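PDB 3ZUC: cellulosomal scaffoldin from Acetivibrio cellulolyticus, which binds crystalline cellulose through this family 3b carbohydrate-binding module, while the full-length scaffoldin probably also cleaves beta-1,4-glucosidic linkages in cellulose. Local coordinates for residues A[45-50]-A[119-125]; A[49-55]-A[112-118]; A[57-63]-A[104-110]. One frame throughout, in Å; residues are numbered along the deposited sequence. Where two conformers were deposited one is given.

Interaction 1 (A[45-50]-A[119-125]); sequences YYFTVD and NQADDYS. With CA (calcium ion), chain B; EDO (1,2-ethanediol), chain C.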
loop_
_atom_site.group_PDB
_atom_site.type_symbol
_atom_site.label_atom_id
_atom_site.label_comp_id
_atom_site.label_asym_id
_atom_site.label_seq_id
_atom_site.Cartn_x
_atom_site.Cartn_y
_atom_site.Cartn_z
ATOM N N TYR A 45 -0.867 -1.587 -3.891
ATOM C CA TYR A 45 -0.117 -0.607 -4.682
ATOM C C TYR A 45 0.123 -1.226 -6.063
ATOM O O TYR A 45 0.759 -2.282 -6.157
ATOM C CB TYR A 45 1.203 -0.261 -4.006
ATOM C CG TYR A 45 1.986 0.826 -4.704
ATOM C CD1 TYR A 45 2.876 0.533 -5.728
ATOM C CD2 TYR A 45 1.812 2.164 -4.356
ATOM C CE1 TYR A 45 3.577 1.538 -6.382
ATOM C CE2 TYR A 45 2.498 3.173 -5.002
ATOM C CZ TYR A 45 3.390 2.860 -6.009
ATOM O OH TYR A 45 4.074 3.904 -6.599
ATOM N N TYR A 46 -0.389 -0.585 -7.109
ATOM C CA TYR A 46 -0.380 -1.100 -8.476
ATOM C C TYR A 46 0.719 -0.453 -9.311
ATOM O O TYR A 46 0.926 0.766 -9.258
ATOM C CB TYR A 46 -1.732 -0.794 -9.135
ATOM C CG TYR A 46 -2.906 -1.465 -8.473
ATOM C CD1 TYR A 46 -3.261 -2.762 -8.823
ATOM C CD2 TYR A 46 -3.653 -0.833 -7.489
ATOM C CE1 TYR A 46 -4.317 -3.417 -8.234
ATOM C CE2 TYR A 46 -4.717 -1.477 -6.889
ATOM C CZ TYR A 46 -5.054 -2.770 -7.253
ATOM O OH TYR A 46 -6.134 -3.383 -6.648
ATOM N N PHE A 47 1.398 -1.265 -10.113
ATOM C CA PHE A 47 2.537 -0.776 -10.856
ATOM C C PHE A 47 2.814 -1.662 -12.066
ATOM O O PHE A 47 2.267 -2.761 -12.194
ATOM C CB PHE A 47 3.776 -0.686 -9.926
ATOM C CG PHE A 47 4.244 -2.010 -9.368
ATOM C CD1 PHE A 47 3.621 -2.598 -8.269
ATOM C CD2 PHE A 47 5.344 -2.669 -9.918
ATOM C CE1 PHE A 47 4.070 -3.805 -7.754
ATOM C CE2 PHE A 47 5.794 -3.862 -9.402
ATOM C CZ PHE A 47 5.163 -4.438 -8.313
ATOM N N THR A 48 3.689 -1.174 -12.942
ATOM C CA THR A 48 4.283 -1.998 -13.985
ATOM C C THR A 48 5.713 -2.332 -13.568
ATOM O O THR A 48 6.488 -1.436 -13.207
ATOM C CB THR A 48 4.267 -1.360 -15.370
ATOM O OG1 THR A 48 5.071 -0.187 -15.343
ATOM C CG2 THR A 48 2.855 -1.015 -15.806
ATOM N N VAL A 49 6.048 -3.614 -13.566
ATOM C CA VAL A 49 7.298 -4.072 -12.983
ATOM C C VAL A 49 8.550 -3.680 -13.767
ATOM O O VAL A 49 9.617 -3.578 -13.171
ATOM C CB VAL A 49 7.220 -5.604 -12.725
ATOM C CG1 VAL A 49 7.210 -6.407 -14.019
ATOM C CG2 VAL A 49 8.304 -6.093 -11.787
ATOM N N ASP A 50 8.422 -3.475 -15.084
ATOM C CA ASP A 50 9.568 -3.091 -15.921
ATOM C C ASP A 50 10.712 -4.108 -15.803
ATOM O O ASP A 50 11.856 -3.763 -15.471
ATOM C CB ASP A 50 10.052 -1.685 -15.580
ATOM C CG ASP A 50 9.018 -0.644 -15.861
ATOM O OD1 ASP A 50 8.618 -0.558 -17.053
ATOM O OD2 ASP A 50 8.621 0.092 -14.955
ATOM N N ASN A 119 10.691 1.731 -13.634
ATOM C CA ASN A 119 10.250 3.051 -14.101
ATOM C C ASN A 119 8.995 3.414 -13.339
ATOM O O ASN A 119 7.919 2.869 -13.605
ATOM C CB ASN A 119 9.957 3.060 -15.609
ATOM C CG ASN A 119 9.311 4.346 -16.050
ATOM O OD1 ASN A 119 9.529 5.396 -15.433
ATOM N ND2 ASN A 119 8.509 4.284 -17.103
ATOM N N GLN A 120 9.099 4.302 -12.358
ATOM C CA GLN A 120 7.936 4.646 -11.547
ATOM C C GLN A 120 6.896 5.442 -12.324
ATOM O O GLN A 120 5.714 5.452 -11.959
ATOM C CB GLN A 120 8.332 5.427 -10.296
ATOM C CG GLN A 120 9.326 4.710 -9.420
ATOM C CD GLN A 120 9.240 5.188 -7.992
ATOM O OE1 GLN A 120 8.334 4.768 -7.265
ATOM N NE2 GLN A 120 10.136 6.085 -7.590
ATOM N N ALA A 121 7.326 6.159 -13.365
ATOM C CA ALA A 121 6.485 7.184 -13.953
ATOM C C ALA A 121 5.182 6.648 -14.531
ATOM O O ALA A 121 4.190 7.379 -14.553
ATOM C CB ALA A 121 7.248 7.936 -15.037
ATOM N N ASP A 122 5.185 5.405 -15.011
ATOM C CA ASP A 122 3.990 4.815 -15.599
ATOM C C ASP A 122 3.135 4.018 -14.621
ATOM O O ASP A 122 2.153 3.415 -15.041
ATOM C CB ASP A 122 4.335 3.950 -16.809
ATOM C CG ASP A 122 5.040 2.649 -16.447
ATOM O OD1 ASP A 122 5.730 2.608 -15.409
ATOM O OD2 ASP A 122 4.911 1.676 -17.230
ATOM N N ASP A 123 3.477 4.004 -13.337
ATOM C CA ASP A 123 2.769 3.145 -12.412
ATOM C C ASP A 123 1.432 3.745 -11.997
ATOM O O ASP A 123 1.363 4.902 -11.590
ATOM C CB ASP A 123 3.627 2.905 -11.170
ATOM C CG ASP A 123 4.886 2.102 -11.467
ATOM O OD1 ASP A 123 4.914 1.417 -12.518
ATOM O OD2 ASP A 123 5.815 2.142 -10.614
ATOM N N TYR A 124 0.387 2.930 -12.021
ATOM C CA TYR A 124 -0.965 3.370 -11.689
ATOM C C TYR A 124 -1.012 4.087 -10.336
ATOM O O TYR A 124 -1.665 5.123 -10.207
ATOM C CB TYR A 124 -1.896 2.155 -11.682
ATOM C CG TYR A 124 -3.332 2.407 -11.341
ATOM C CD1 TYR A 124 -3.807 2.331 -10.040
ATOM C CD2 TYR A 124 -4.244 2.640 -12.344
ATOM C CE1 TYR A 124 -5.138 2.509 -9.744
ATOM C CE2 TYR A 124 -5.578 2.819 -12.069
ATOM C CZ TYR A 124 -6.028 2.764 -10.769
ATOM O OH TYR A 124 -7.367 2.956 -10.515
ATOM N N SER A 125 -0.346 3.537 -9.325
ATOM C CA SER A 125 -0.432 4.086 -7.978
ATOM C C SER A 125 0.591 5.185 -7.652
ATOM O O SER A 125 0.512 5.776 -6.572
ATOM C CB SER A 125 -0.303 2.978 -6.937
ATOM O OG SER A 125 -1.349 2.029 -7.016
HETATM CA CA CA B . 6.690 0.919 -13.980
HETATM C C1 EDO C . -7.575 -7.223 -7.476
HETATM O O1 EDO C . -7.761 -6.701 -6.164
HETATM C C2 EDO C . -6.690 -6.295 -8.284
HETATM O O2 EDO C . -7.279 -4.992 -8.362
HETATM O O HOH W 1 5.979 3.497 -8.271
HETATM O O HOH W 2 7.723 1.633 -18.223
HETATM O O HOH W 3 7.730 0.624 -11.760
#

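Interaction 2 (A[49-55]-A[112-118]); sequences VDGDKAQ and KSDWTNY. With CA (calcium ion), chain B.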
loop_
_atom_site.group_PDB
_atom_site.type_symbol
_atom_site.label_atom_id
_atom_site.label_comp_id
_atom_site.label_asym_id
_atom_site.label_seq_id
_atom_site.Cartn_x
_atom_site.Cartn_y
_atom_site.Cartn_z
ATOM N N VAL A 49 6.048 -3.614 -13.566
ATOM C CA VAL A 49 7.298 -4.072 -12.983
ATOM C C VAL A 49 8.550 -3.680 -13.767
ATOM O O VAL A 49 9.617 -3.578 -13.171
ATOM C CB VAL A 49 7.220 -5.604 -12.725
ATOM C CG1 VAL A 49 7.210 -6.407 -14.019
ATOM C CG2 VAL A 49 8.304 -6.093 -11.787
ATOM N N ASP A 50 8.422 -3.475 -15.084
ATOM C CA ASP A 50 9.568 -3.091 -15.921
ATOM C C ASP A 50 10.712 -4.108 -15.803
ATOM O O ASP A 50 11.856 -3.763 -15.471
ATOM C CB ASP A 50 10.052 -1.685 -15.580
ATOM C CG ASP A 50 9.018 -0.644 -15.861
ATOM O OD1 ASP A 50 8.618 -0.558 -17.053
ATOM O OD2 ASP A 50 8.621 0.092 -14.955
ATOM N N GLY A 51 10.380 -5.367 -16.111
ATOM C CA GLY A 51 11.308 -6.470 -15.976
ATOM C C GLY A 51 10.989 -7.252 -14.713
ATOM O O GLY A 51 11.345 -6.849 -13.612
ATOM N N ASP A 52 10.284 -8.361 -14.876
ATOM C CA ASP A 52 9.816 -9.153 -13.742
ATOM C C ASP A 52 11.016 -9.854 -13.096
ATOM O O ASP A 52 11.852 -10.445 -13.763
ATOM C CB ASP A 52 8.789 -10.181 -14.206
ATOM C CG ASP A 52 8.046 -10.884 -13.075
ATOM O OD1 ASP A 52 7.990 -10.354 -11.960
ATOM O OD2 ASP A 52 7.482 -11.989 -13.341
ATOM N N LYS A 53 11.082 -9.756 -11.774
ATOM C CA LYS A 53 12.075 -10.427 -10.953
ATOM C C LYS A 53 11.389 -10.729 -9.625
ATOM O O LYS A 53 10.375 -10.110 -9.280
ATOM C CB LYS A 53 13.288 -9.526 -10.672
ATOM C CG LYS A 53 14.017 -9.049 -11.919
ATOM C CD LYS A 53 14.770 -10.184 -12.619
ATOM C CE LYS A 53 15.277 -9.817 -13.997
ATOM N NZ LYS A 53 16.165 -8.617 -13.981
ATOM N N ALA A 54 11.925 -11.679 -8.871
ATOM C CA ALA A 54 11.526 -11.841 -7.479
ATOM C C ALA A 54 11.590 -10.463 -6.816
ATOM O O ALA A 54 12.551 -9.730 -7.059
ATOM C CB ALA A 54 12.477 -12.804 -6.773
ATOM N N GLN A 55 10.576 -10.117 -6.015
ATOM C CA GLN A 55 10.553 -8.872 -5.275
ATOM C C GLN A 55 10.333 -9.149 -3.798
ATOM O O GLN A 55 9.723 -10.147 -3.425
ATOM C CB GLN A 55 9.440 -7.965 -5.812
ATOM C CG GLN A 55 9.775 -7.462 -7.218
ATOM C CD GLN A 55 8.549 -6.928 -7.917
ATOM O OE1 GLN A 55 7.659 -7.732 -8.316
ATOM N NE2 GLN A 55 8.442 -5.652 -8.065
ATOM N N LYS A 112 13.643 -5.405 -6.370
ATOM C CA LYS A 112 13.887 -6.660 -7.066
ATOM C C LYS A 112 15.112 -7.365 -6.486
ATOM O O LYS A 112 16.023 -6.739 -5.944
ATOM C CB LYS A 112 14.132 -6.373 -8.549
ATOM C CG LYS A 112 12.954 -5.695 -9.208
ATOM C CD LYS A 112 13.235 -5.377 -10.675
ATOM C CE LYS A 112 12.129 -4.529 -11.230
ATOM N NZ LYS A 112 12.285 -4.264 -12.686
ATOM N N SER A 113 15.155 -8.681 -6.661
ATOM C CA SER A 113 16.222 -9.488 -6.068
ATOM C C SER A 113 17.607 -9.109 -6.558
ATOM O O SER A 113 18.581 -9.302 -5.826
ATOM C CB SER A 113 15.963 -10.952 -6.350
ATOM O OG SER A 113 15.931 -11.145 -7.752
ATOM N N ASP A 114 17.698 -8.625 -7.797
ATOM C CA ASP A 114 18.944 -8.216 -8.414
ATOM C C ASP A 114 19.132 -6.700 -8.391
ATOM O O ASP A 114 20.116 -6.210 -8.966
ATOM C CB ASP A 114 19.058 -8.778 -9.837
ATOM C CG ASP A 114 17.948 -8.328 -10.769
ATOM O OD1 ASP A 114 17.132 -7.460 -10.375
ATOM O OD2 ASP A 114 17.916 -8.866 -11.906
ATOM N N TRP A 115 18.240 -5.977 -7.704
ATOM C CA TRP A 115 18.356 -4.532 -7.524
ATOM C C TRP A 115 18.335 -3.761 -8.831
ATOM O O TRP A 115 18.759 -2.616 -8.892
ATOM C CB TRP A 115 19.535 -4.178 -6.578
ATOM C CG TRP A 115 19.178 -4.608 -5.191
ATOM C CD1 TRP A 115 19.353 -5.836 -4.624
ATOM C CD2 TRP A 115 18.479 -3.828 -4.235
ATOM N NE1 TRP A 115 18.815 -5.857 -3.348
ATOM C CE2 TRP A 115 18.259 -4.631 -3.097
ATOM C CE3 TRP A 115 18.010 -2.518 -4.233
ATOM C CZ2 TRP A 115 17.628 -4.147 -1.960
ATOM C CZ3 TRP A 115 17.376 -2.048 -3.102
ATOM C CH2 TRP A 115 17.192 -2.861 -1.995
ATOM N N THR A 116 17.747 -4.354 -9.861
ATOM C CA THR A 116 17.572 -3.656 -11.124
ATOM C C THR A 116 16.398 -2.661 -11.063
ATOM O O THR A 116 15.552 -2.684 -10.164
ATOM C CB THR A 116 17.425 -4.655 -12.292
ATOM O OG1 THR A 116 16.319 -5.533 -12.045
ATOM C CG2 THR A 116 18.736 -5.443 -12.497
ATOM N N ASN A 117 16.353 -1.749 -12.019
ATOM C CA ASN A 117 15.472 -0.603 -11.924
ATOM C C ASN A 117 14.024 -0.861 -12.299
ATOM O O ASN A 117 13.699 -1.701 -13.148
ATOM C CB ASN A 117 15.993 0.546 -12.776
ATOM C CG ASN A 117 17.251 1.175 -12.208
ATOM O OD1 ASN A 117 17.498 1.143 -11.007
ATOM N ND2 ASN A 117 18.058 1.737 -13.084
ATOM N N TYR A 118 13.170 -0.066 -11.673
ATOM C CA TYR A 118 11.809 0.221 -12.058
ATOM C C TYR A 118 11.747 1.551 -12.827
ATOM O O TYR A 118 12.613 2.401 -12.651
ATOM C CB TYR A 118 10.946 0.410 -10.814
ATOM C CG TYR A 118 10.818 -0.787 -9.910
ATOM C CD1 TYR A 118 9.889 -1.778 -10.169
ATOM C CD2 TYR A 118 11.590 -0.911 -8.773
ATOM C CE1 TYR A 118 9.728 -2.859 -9.312
ATOM C CE2 TYR A 118 11.445 -1.978 -7.923
ATOM C CZ TYR A 118 10.499 -2.950 -8.175
ATOM O OH TYR A 118 10.395 -4.008 -7.307
HETATM CA CA CA B . 6.690 0.919 -13.980
HETATM O O HOH W 4 14.797 -3.448 -14.932
HETATM O O HOH W 5 14.604 -6.096 -14.013
HETATM O O HOH W 3 7.730 0.624 -11.760
#

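Interaction 3 (A[57-63]-A[104-110]); sequences FWCDWSP and IEVQGRF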
loop_
_atom_site.group_PDB
_atom_site.type_symbol
_atom_site.label_atom_id
_atom_site.label_comp_id
_atom_site.label_asym_id
_atom_site.label_seq_id
_atom_site.Cartn_x
_atom_site.Cartn_y
_atom_site.Cartn_z
ATOM N N PHE A 57 9.171 -6.990 -0.156
ATOM C CA PHE A 57 8.684 -5.835 0.586
ATOM C C PHE A 57 9.231 -5.871 2.009
ATOM O O PHE A 57 9.202 -6.910 2.666
ATOM C CB PHE A 57 7.151 -5.875 0.632
ATOM C CG PHE A 57 6.533 -4.798 1.500
ATOM C CD1 PHE A 57 6.387 -3.515 1.035
ATOM C CD2 PHE A 57 6.127 -5.070 2.790
ATOM C CE1 PHE A 57 5.812 -2.532 1.820
ATOM C CE2 PHE A 57 5.548 -4.072 3.585
ATOM C CZ PHE A 57 5.406 -2.813 3.099
ATOM N N TRP A 58 9.652 -4.698 2.475
ATOM C CA TRP A 58 10.022 -4.499 3.861
ATOM C C TRP A 58 9.169 -3.379 4.431
ATOM O O TRP A 58 9.065 -2.315 3.836
ATOM C CB TRP A 58 11.494 -4.093 3.971
ATOM C CG TRP A 58 12.458 -5.068 3.366
ATOM C CD1 TRP A 58 13.018 -6.172 3.947
ATOM C CD2 TRP A 58 13.000 -5.011 2.036
ATOM N NE1 TRP A 58 13.865 -6.806 3.051
ATOM C CE2 TRP A 58 13.860 -6.114 1.874
ATOM C CE3 TRP A 58 12.819 -4.152 0.958
ATOM C CZ2 TRP A 58 14.553 -6.357 0.684
ATOM C CZ3 TRP A 58 13.505 -4.396 -0.218
ATOM C CH2 TRP A 58 14.353 -5.488 -0.344
ATOM N N CYS A 59 8.582 -3.601 5.597
ATOM C CA CYS A 59 8.010 -2.502 6.367
ATOM C C CYS A 59 9.104 -2.011 7.297
ATOM O O CYS A 59 9.577 -2.757 8.156
ATOM C CB CYS A 59 6.781 -2.951 7.145
ATOM S SG CYS A 59 6.091 -1.595 8.146
ATOM N N ASP A 60 9.540 -0.781 7.095
ATOM C CA ASP A 60 10.574 -0.207 7.942
ATOM C C ASP A 60 10.008 0.327 9.239
ATOM O O ASP A 60 10.682 0.277 10.275
ATOM C CB ASP A 60 11.319 0.874 7.190
ATOM C CG ASP A 60 12.062 0.334 5.995
ATOM O OD1 ASP A 60 12.641 -0.769 6.064
ATOM O OD2 ASP A 60 12.056 1.018 4.964
ATOM N N TRP A 61 8.779 0.810 9.211
ATOM C CA TRP A 61 8.195 1.382 10.400
ATOM C C TRP A 61 6.681 1.418 10.291
ATOM O O TRP A 61 6.108 1.848 9.278
ATOM C CB TRP A 61 8.733 2.801 10.654
ATOM C CG TRP A 61 7.972 3.492 11.728
ATOM C CD1 TRP A 61 7.972 3.210 13.061
ATOM C CD2 TRP A 61 7.072 4.584 11.549
ATOM N NE1 TRP A 61 7.110 4.058 13.718
ATOM C CE2 TRP A 61 6.550 4.917 12.808
ATOM C CE3 TRP A 61 6.650 5.310 10.431
ATOM C CZ2 TRP A 61 5.612 5.944 12.980
ATOM C CZ3 TRP A 61 5.739 6.322 10.600
ATOM C CH2 TRP A 61 5.231 6.637 11.863
ATOM N N SER A 62 6.042 1.001 11.375
ATOM C CA SER A 62 4.650 1.282 11.620
ATOM C C SER A 62 4.456 1.259 13.131
ATOM O O SER A 62 5.048 0.422 13.803
ATOM C CB SER A 62 3.741 0.213 11.018
ATOM O OG SER A 62 2.372 0.505 11.246
ATOM N N PRO A 63 3.571 2.117 13.668
ATOM C CA PRO A 63 3.288 2.036 15.101
ATOM C C PRO A 63 2.810 0.653 15.571
ATOM O O PRO A 63 2.943 0.316 16.747
ATOM C CB PRO A 63 2.190 3.091 15.291
ATOM C CG PRO A 63 2.370 4.056 14.190
ATOM C CD PRO A 63 2.888 3.265 13.037
ATOM N N ILE A 104 -2.660 5.453 11.905
ATOM C CA ILE A 104 -1.341 4.855 11.900
ATOM C C ILE A 104 -0.708 5.039 10.532
ATOM O O ILE A 104 -1.373 5.043 9.498
ATOM C CB ILE A 104 -1.363 3.364 12.242
ATOM C CG1 ILE A 104 -2.263 2.590 11.288
ATOM C CG2 ILE A 104 -1.754 3.151 13.711
ATOM C CD1 ILE A 104 -2.090 1.072 11.349
ATOM N N GLU A 105 0.614 5.148 10.528
ATOM C CA GLU A 105 1.398 5.139 9.301
ATOM C C GLU A 105 1.928 3.728 9.031
ATOM O O GLU A 105 2.203 2.960 9.960
ATOM C CB GLU A 105 2.582 6.116 9.404
ATOM C CG GLU A 105 2.154 7.588 9.525
ATOM C CD GLU A 105 3.289 8.609 9.486
ATOM O OE1 GLU A 105 4.143 8.551 8.590
ATOM O OE2 GLU A 105 3.279 9.533 10.328
ATOM N N VAL A 106 2.103 3.414 7.747
ATOM C CA VAL A 106 2.752 2.195 7.294
ATOM C C VAL A 106 3.768 2.622 6.242
ATOM O O VAL A 106 3.396 3.093 5.173
ATOM C CB VAL A 106 1.745 1.223 6.699
ATOM C CG1 VAL A 106 2.448 -0.013 6.227
ATOM C CG2 VAL A 106 0.684 0.860 7.734
ATOM N N GLN A 107 5.048 2.476 6.560
ATOM C CA GLN A 107 6.134 2.971 5.718
ATOM C C GLN A 107 6.994 1.790 5.273
ATOM O O GLN A 107 7.529 1.061 6.112
ATOM C CB GLN A 107 6.984 3.949 6.522
ATOM C CG GLN A 107 8.201 4.476 5.808
ATOM C CD GLN A 107 8.794 5.647 6.537
ATOM O OE1 GLN A 107 8.062 6.552 6.944
ATOM N NE2 GLN A 107 10.105 5.655 6.717
ATOM N N GLY A 108 6.958 1.522 3.968
ATOM C CA GLY A 108 7.650 0.370 3.392
ATOM C C GLY A 108 8.494 0.674 2.155
ATOM O O GLY A 108 8.378 1.747 1.569
ATOM N N ARG A 109 9.393 -0.257 1.788
ATOM C CA ARG A 109 10.079 -0.221 0.492
ATOM C C ARG A 109 9.856 -1.577 -0.163
ATOM O O ARG A 109 9.603 -2.575 0.510
ATOM C CB ARG A 109 11.630 0.024 0.610
ATOM C CG ARG A 109 12.028 1.315 1.325
ATOM C CD ARG A 109 13.484 1.228 1.783
ATOM N NE ARG A 109 13.602 0.218 2.817
ATOM C CZ ARG A 109 14.230 -0.947 2.732
ATOM N NH1 ARG A 109 14.941 -1.297 1.654
ATOM N NH2 ARG A 109 14.126 -1.773 3.764
ATOM N N PHE A 110 10.023 -1.625 -1.482
ATOM C CA PHE A 110 10.217 -2.884 -2.174
ATOM C C PHE A 110 11.202 -2.734 -3.311
ATOM O O PHE A 110 11.425 -1.646 -3.843
ATOM C CB PHE A 110 8.903 -3.543 -2.595
ATOM C CG PHE A 110 8.033 -2.814 -3.610
ATOM C CD1 PHE A 110 7.026 -1.950 -3.197
ATOM C CD2 PHE A 110 8.146 -3.102 -4.966
ATOM C CE1 PHE A 110 6.149 -1.394 -4.110
ATOM C CE2 PHE A 110 7.261 -2.536 -5.884
ATOM C CZ PHE A 110 6.267 -1.698 -5.453
HETATM O O HOH W 6 11.566 3.665 5.147
#

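Interaction 1 (A[45-50]-A[119-125])
This contact builds the calcium site of the CBM3 module. Metal coordination comes first. Seven oxygen atoms bind the calcium ion: T48 O at 2.5 Å, T48 OG1 at 2.4 Å, D50 OD2 at 2.3 Å, N119 O at 2.3 Å, D122 OD1 and D123 OD1 at 2.4 Å each, and water 3 at 2.5 Å.

Hydrogen bonds hold these ligands in place. T48 OG1 donates to D122 OD2 (2.7 Å), T48 N to D123 OD1 (2.9 Å) and N119 N to D50 OD2 (3.0 Å). N119 OD1 accepts from A121 N at 3.1 Å, an Asx turn. Further along, Y46 N donates to S125 OG (2.8 Å) and S125 N to Y46 O (3.0 Å). This pair ties the loop to strand 42-47. S125 OG is also bonded to K138 O.

S125 CB sits over the face of the Y45 ring, 3.6 Å from its centroid, a CH-pi contact. Y46 CB meets Y124 CD1 at 3.9 Å.

Three aspartates converge here, and D50 OD1 lies 4.3 Å from D122 OD2. The 2+ ion largely offsets their charge. T48 and D50 share it with N119, D122 and D123, so it cross-links segments 69 residues apart.

Interaction 2 (A[49-55]-A[112-118])
Neither segment is regular strand over most of its length. They meet where loop 49-55 enters strand 55-61 and strand 102-112 leaves into 112-118; the two strands are antiparallel neighbours in the CBM3 beta-sandwich. Q55 and K112 form an antiparallel non-hydrogen-bonded pair, with CA atoms 4.4 Å apart. Just beyond it, S113 N donates to A54 O at 2.8 Å. K112 CA also approaches A54 O at 3.3 Å, a CA-H...O contact. A type I beta turn from K112 to W115 then reverses the chain, closed by W115 N to K112 O at 2.9 Å. The other segment bends at D50 and G51. G51 has phi/psi of 102/99, where a CB would jam against the preceding carbonyl oxygen.

K112 is the main side chain of the contact. It is extended and buried, and its ammonium group gathers backbone carbonyls from both loops. K112 NZ donates to V49 O at 2.8 Å, to G51 O at 2.9 Å and, within its own segment, to N117 O at 3.0 Å. The Y118 ring lies beside V49, with V49 CG2 4.3 Å from Y118 CE1. D50 OD2 binds calcium at 2.3 Å, so this loop pairing adjoins the metal site.

On the surface, K53 makes a salt bridge to D114. D114 also forms an Asx turn, its OD1 accepting from T116 N at 3.2 Å. Water 5 links the two segments: it accepts from K53 NZ at 3.0 Å and donates to T116 OG1 at 2.7 Å. The salt bridge itself is short, with K53 NZ 2.7 Å from D114 OD2.

Interaction 3 (A[57-63]-A[104-110])
Strands 55-61 and 102-112 pair antiparallel at one edge of a CBM3 beta-sandwich sheet. A classic beta bulge interrupts them: D60 and W61 both face Q107. R109, W61 and Q107 bury the most surface. R109 is held by its backbone, where W58 N donates to R109 O and R109 N to W58 O, both at 2.9 Å. Its guanidinium makes a two-pronged salt bridge to D60, with W58 CE3 over one face. In related CBM3 modules an Arg-Asp pair lines up with aromatic rings in a planar strip that meets cellulose. The arrangement here is consistent with that role.

At the bulge, Q107 O accepts from D60 N at 2.9 Å and weakly from W61 N at 3.4 Å. Q107 N donates to W61 O at 3.0 Å. The W61 ring reaches across to the partner strand, with its CZ3 3.4 Å from E105 CB. Q107 OE1 turns to K25. Water 6 bridges the D60 and Q107 side chains, donating to D60 OD2 at 2.7 Å and accepting from Q107 NE2 at 2.9 Å.

How the interactions relate
Interactions 1 and 2 are neighbours, with centres 12 Å apart. They share V49 and D50, and both touch the calcium ion. Interaction 3 lies about 19 Å from each, centre to centre, on the two strands that adjoin the loops of interaction 2. F110 connects all three. Its CE2 is 3.7 Å from F47 CZ of interaction 1, across the sandwich, and its CD2 is 3.4 Å from Y118 OH of interaction 2. The F110 side chain is about 9 Å from the calcium. A second link is on the surface: W115 CZ2 of the 112-118 turn is 3.9 Å from W58 CH2. This places W115 next to the probable cellulose-binding strip of interaction 3.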